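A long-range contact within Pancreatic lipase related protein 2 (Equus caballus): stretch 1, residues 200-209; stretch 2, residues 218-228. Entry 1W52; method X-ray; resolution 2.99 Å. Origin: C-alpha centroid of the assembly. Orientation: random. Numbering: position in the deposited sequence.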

# COMPACT_ATOMS: atom_id res chain seq x y z
N PHE A 200 16.75 -0.28 2.27
CA PHE A 200 15.58 0.03 1.45
C PHE A 200 14.34 0.18 2.32
O PHE A 200 13.96 -0.76 3.06
N VAL A 201 13.70 1.35 2.18
CA VAL A 201 12.44 1.67 2.85
C VAL A 201 11.41 1.99 1.78
O VAL A 201 11.58 2.90 0.95
N ASP A 202 10.31 1.27 1.84
CA ASP A 202 9.18 1.54 0.95
C ASP A 202 7.93 1.80 1.78
O ASP A 202 7.63 1.09 2.72
N VAL A 203 7.15 2.79 1.40
CA VAL A 203 5.99 3.15 2.17
C VAL A 203 4.70 3.13 1.35
O VAL A 203 4.67 3.61 0.23
N ILE A 204 3.65 2.56 1.93
CA ILE A 204 2.29 2.72 1.42
C ILE A 204 1.47 3.68 2.29
O ILE A 204 1.34 3.48 3.48
N HIS A 205 0.92 4.72 1.65
CA HIS A 205 0.17 5.80 2.32
C HIS A 205 -1.32 5.68 1.94
O HIS A 205 -1.69 5.99 0.81
N THR A 206 -2.15 5.24 2.89
CA THR A 206 -3.59 5.12 2.66
C THR A 206 -4.48 6.09 3.44
O THR A 206 -5.64 6.17 3.12
N ASP A 207 -3.98 6.81 4.45
CA ASP A 207 -4.86 7.63 5.31
C ASP A 207 -4.18 8.93 5.67
O ASP A 207 -4.23 9.40 6.78
N ALA A 208 -3.57 9.54 4.66
CA ALA A 208 -2.70 10.72 4.75
C ALA A 208 -3.40 12.13 4.77
O ALA A 208 -2.78 13.21 4.63
N SER A 209 -4.72 12.13 4.93
CA SER A 209 -5.44 13.34 5.37
C SER A 209 -4.78 13.82 6.67
O SER A 209 -4.01 13.07 7.36
N GLY A 218 -2.77 8.48 9.00
CA GLY A 218 -1.57 8.38 8.19
C GLY A 218 -0.78 9.66 7.95
O GLY A 218 -1.35 10.82 7.90
N MET A 219 0.51 9.42 7.75
CA MET A 219 1.50 10.43 7.45
C MET A 219 1.39 10.76 6.01
O MET A 219 1.35 9.87 5.19
N SER A 220 1.37 12.05 5.71
CA SER A 220 1.48 12.53 4.34
C SER A 220 2.96 12.66 3.87
O SER A 220 3.27 12.55 2.69
N GLN A 221 3.83 12.91 4.84
CA GLN A 221 5.26 13.02 4.65
C GLN A 221 5.91 11.84 3.98
O GLN A 221 5.77 10.73 4.45
N LYS A 222 6.68 12.09 2.93
CA LYS A 222 7.44 11.01 2.32
C LYS A 222 8.55 10.55 3.26
O LYS A 222 9.25 11.36 3.81
N VAL A 223 8.67 9.25 3.49
CA VAL A 223 9.70 8.73 4.41
C VAL A 223 10.43 7.51 3.93
O VAL A 223 11.00 6.82 4.73
N GLY A 224 10.43 7.24 2.64
CA GLY A 224 10.97 6.00 2.12
C GLY A 224 11.84 6.34 0.95
O GLY A 224 11.90 7.50 0.54
N HIS A 225 12.54 5.35 0.41
CA HIS A 225 13.13 5.53 -0.91
C HIS A 225 11.97 5.60 -1.89
O HIS A 225 12.03 6.29 -2.91
N MET A 226 10.90 4.91 -1.55
CA MET A 226 9.69 4.96 -2.34
C MET A 226 8.45 5.18 -1.47
O MET A 226 8.24 4.52 -0.48
N ASP A 227 7.63 6.14 -1.85
CA ASP A 227 6.42 6.44 -1.15
C ASP A 227 5.35 6.25 -2.18
O ASP A 227 5.32 6.98 -3.15
N PHE A 228 4.50 5.24 -2.00
CA PHE A 228 3.36 4.98 -2.88
C PHE A 228 2.09 5.65 -2.33
O PHE A 228 1.89 5.64 -1.10

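The two stretches pair as parallel strands, residues 201-204 beside 226-228, and bury 808 Å² between them. Three side chains dominate the contact: His-205, Phe-228 and Val-203.

His-205 has the largest covered area, 96 Å². Its CA-to-CB bond points toward the second stretch, with chi1 at m (-62°) and chi2 at -101°. Both ring nitrogens act as donors. ND1 of His-205 bonds to the backbone O of Met-219 at 2.8 Å, and NE2 of His-205 bonds to OD1 of Asp-227, also at 2.8 Å. Both acceptors lie near the ring plane, as good hydrogen bonds to a ring N-H require. The ring thus ties the loop at Met-219 to the strand at Asp-227. Its CE1 also comes 3.3 Å from O of Gln-221.

Asp-227 is chi1 m and serves more than the histidine. Its OD1 also accepts from N of Val-223 at 2.8 Å, and its OD2 accepts from N of Gly-224 at 3.1 Å. The carboxylate therefore holds the loop just before its own strand.

Val-203 shares a sheet face with Asp-227. It is chi1 t and loses 68 Å² to the other stretch. Its CG2 meets CG2 of Val-223, which is chi1 m, at 3.5 Å, an apolar contact. The same Val-203 CG2 lies 3.8 Å from CA of Gly-224. There is little room here: an ideal CB on Gly-224 would sit 2.8 Å from Val-203 CG2 and 2.8 Å from Val-201 O, a clash with each.

Phe-228 covers 81 Å² and points to the other face of the sheet, with Asp-202, Ile-204 and Met-226. It has chi1 m and chi2 75°. Its CE1 approaches CB of Asp-202 at 4.3 Å, with that CB at the ring edge. Asp-202 is chi1 p, and its carboxylate oxygens are hydrogen-bonded elsewhere in the structure.

At the start of the strands, Phe-200 (chi1 t) has its CA-to-CB bond pointing away, but its ring end comes nearer. Its CZ lies 3.1 Å from CE of Met-226, which is at the ring edge; this is a very short apolar contact. Met-226 is chi1 m and chi2 t, with chi3 off the wells at -102°. His-225 (chi1 m) uses ND1 as an acceptor from N of Val-201 at 2.9 Å, so a side chain extends the backbone ladder here.

At the far end, CB of Ala-208 lies 3.6 Å from O of Met-219.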

# COMPACT_ATOMS: atom_id res chain seq x y z
CB PHE A 200 15.34 -1.11 0.51
CG PHE A 200 14.19 -0.90 -0.40
CD1 PHE A 200 13.98 0.33 -1.05
CD2 PHE A 200 13.28 -1.95 -0.65
CE1 PHE A 200 12.91 0.49 -1.95
CE2 PHE A 200 12.22 -1.76 -1.56
CZ PHE A 200 12.05 -0.54 -2.19
CB VAL A 201 12.56 2.91 3.81
CG1 VAL A 201 11.25 3.18 4.55
CG2 VAL A 201 13.70 2.75 4.86
CB ASP A 202 8.93 0.37 0.01
CG ASP A 202 8.77 -0.96 0.75
OD1 ASP A 202 9.46 -1.14 1.81
OD2 ASP A 202 7.99 -1.86 0.35
CB VAL A 203 6.19 4.54 2.77
CG1 VAL A 203 5.19 4.79 3.90
CG2 VAL A 203 7.61 4.66 3.27
CB ILE A 204 1.61 1.36 1.30
CG1 ILE A 204 2.46 0.49 0.41
CG2 ILE A 204 0.24 1.49 0.64
CD1 ILE A 204 1.97 -0.96 0.38
CB HIS A 205 0.59 7.16 1.80
CG HIS A 205 2.03 7.53 2.05
ND1 HIS A 205 2.41 8.38 3.08
CD2 HIS A 205 3.16 7.27 1.34
CE1 HIS A 205 3.71 8.58 3.01
NE2 HIS A 205 4.19 7.91 1.97
CB THR A 206 -4.10 3.68 2.95
OG1 THR A 206 -3.74 3.30 4.30
CG2 THR A 206 -3.40 2.65 2.03
CB ASP A 207 -5.22 6.83 6.57
CG ASP A 207 -6.34 7.48 7.42
OD1 ASP A 207 -7.16 8.21 6.83
OD2 ASP A 207 -6.46 7.28 8.67
CB ALA A 208 -1.75 10.65 3.58
CB SER A 209 -6.93 13.03 5.56
OG SER A 209 -7.26 11.79 4.89
CB MET A 219 2.93 9.92 7.66
CG MET A 219 3.27 9.71 9.08
SD MET A 219 5.00 9.41 9.39
CE MET A 219 5.63 10.80 8.76
CB SER A 220 0.81 13.88 4.27
OG SER A 220 1.45 14.81 5.15
CB GLN A 221 5.90 13.16 6.02
CG GLN A 221 7.37 13.42 5.98
CD GLN A 221 7.92 14.05 7.30
OE1 GLN A 221 7.65 13.56 8.41
NE2 GLN A 221 8.71 15.10 7.15
CB LYS A 222 8.06 11.46 1.02
CG LYS A 222 7.09 11.44 -0.15
CD LYS A 222 6.83 12.86 -0.51
CE LYS A 222 5.73 13.00 -1.53
NZ LYS A 222 6.21 13.63 -2.76
CB VAL A 223 9.11 8.34 5.78
CG1 VAL A 223 8.36 9.48 6.35
CG2 VAL A 223 8.20 7.20 5.63
CB HIS A 225 14.13 4.43 -1.25
CG HIS A 225 15.22 4.34 -0.25
ND1 HIS A 225 15.18 3.45 0.81
CD2 HIS A 225 16.33 5.09 -0.06
CE1 HIS A 225 16.24 3.62 1.58
NE2 HIS A 225 16.94 4.62 1.09
CB MET A 226 9.60 3.66 -3.09
CG MET A 226 10.89 3.23 -3.74
SD MET A 226 10.47 2.24 -5.17
CE MET A 226 10.71 0.66 -4.74
CB ASP A 227 6.45 7.89 -0.66
CG ASP A 227 7.41 8.08 0.51
OD1 ASP A 227 6.93 7.97 1.69
OD2 ASP A 227 8.67 8.29 0.31
CB PHE A 228 3.10 3.50 -2.99
CG PHE A 228 4.24 2.71 -3.55
CD1 PHE A 228 5.36 2.45 -2.78
CD2 PHE A 228 4.18 2.21 -4.82
CE1 PHE A 228 6.39 1.70 -3.26
CE2 PHE A 228 5.22 1.46 -5.33
CZ PHE A 228 6.32 1.20 -4.55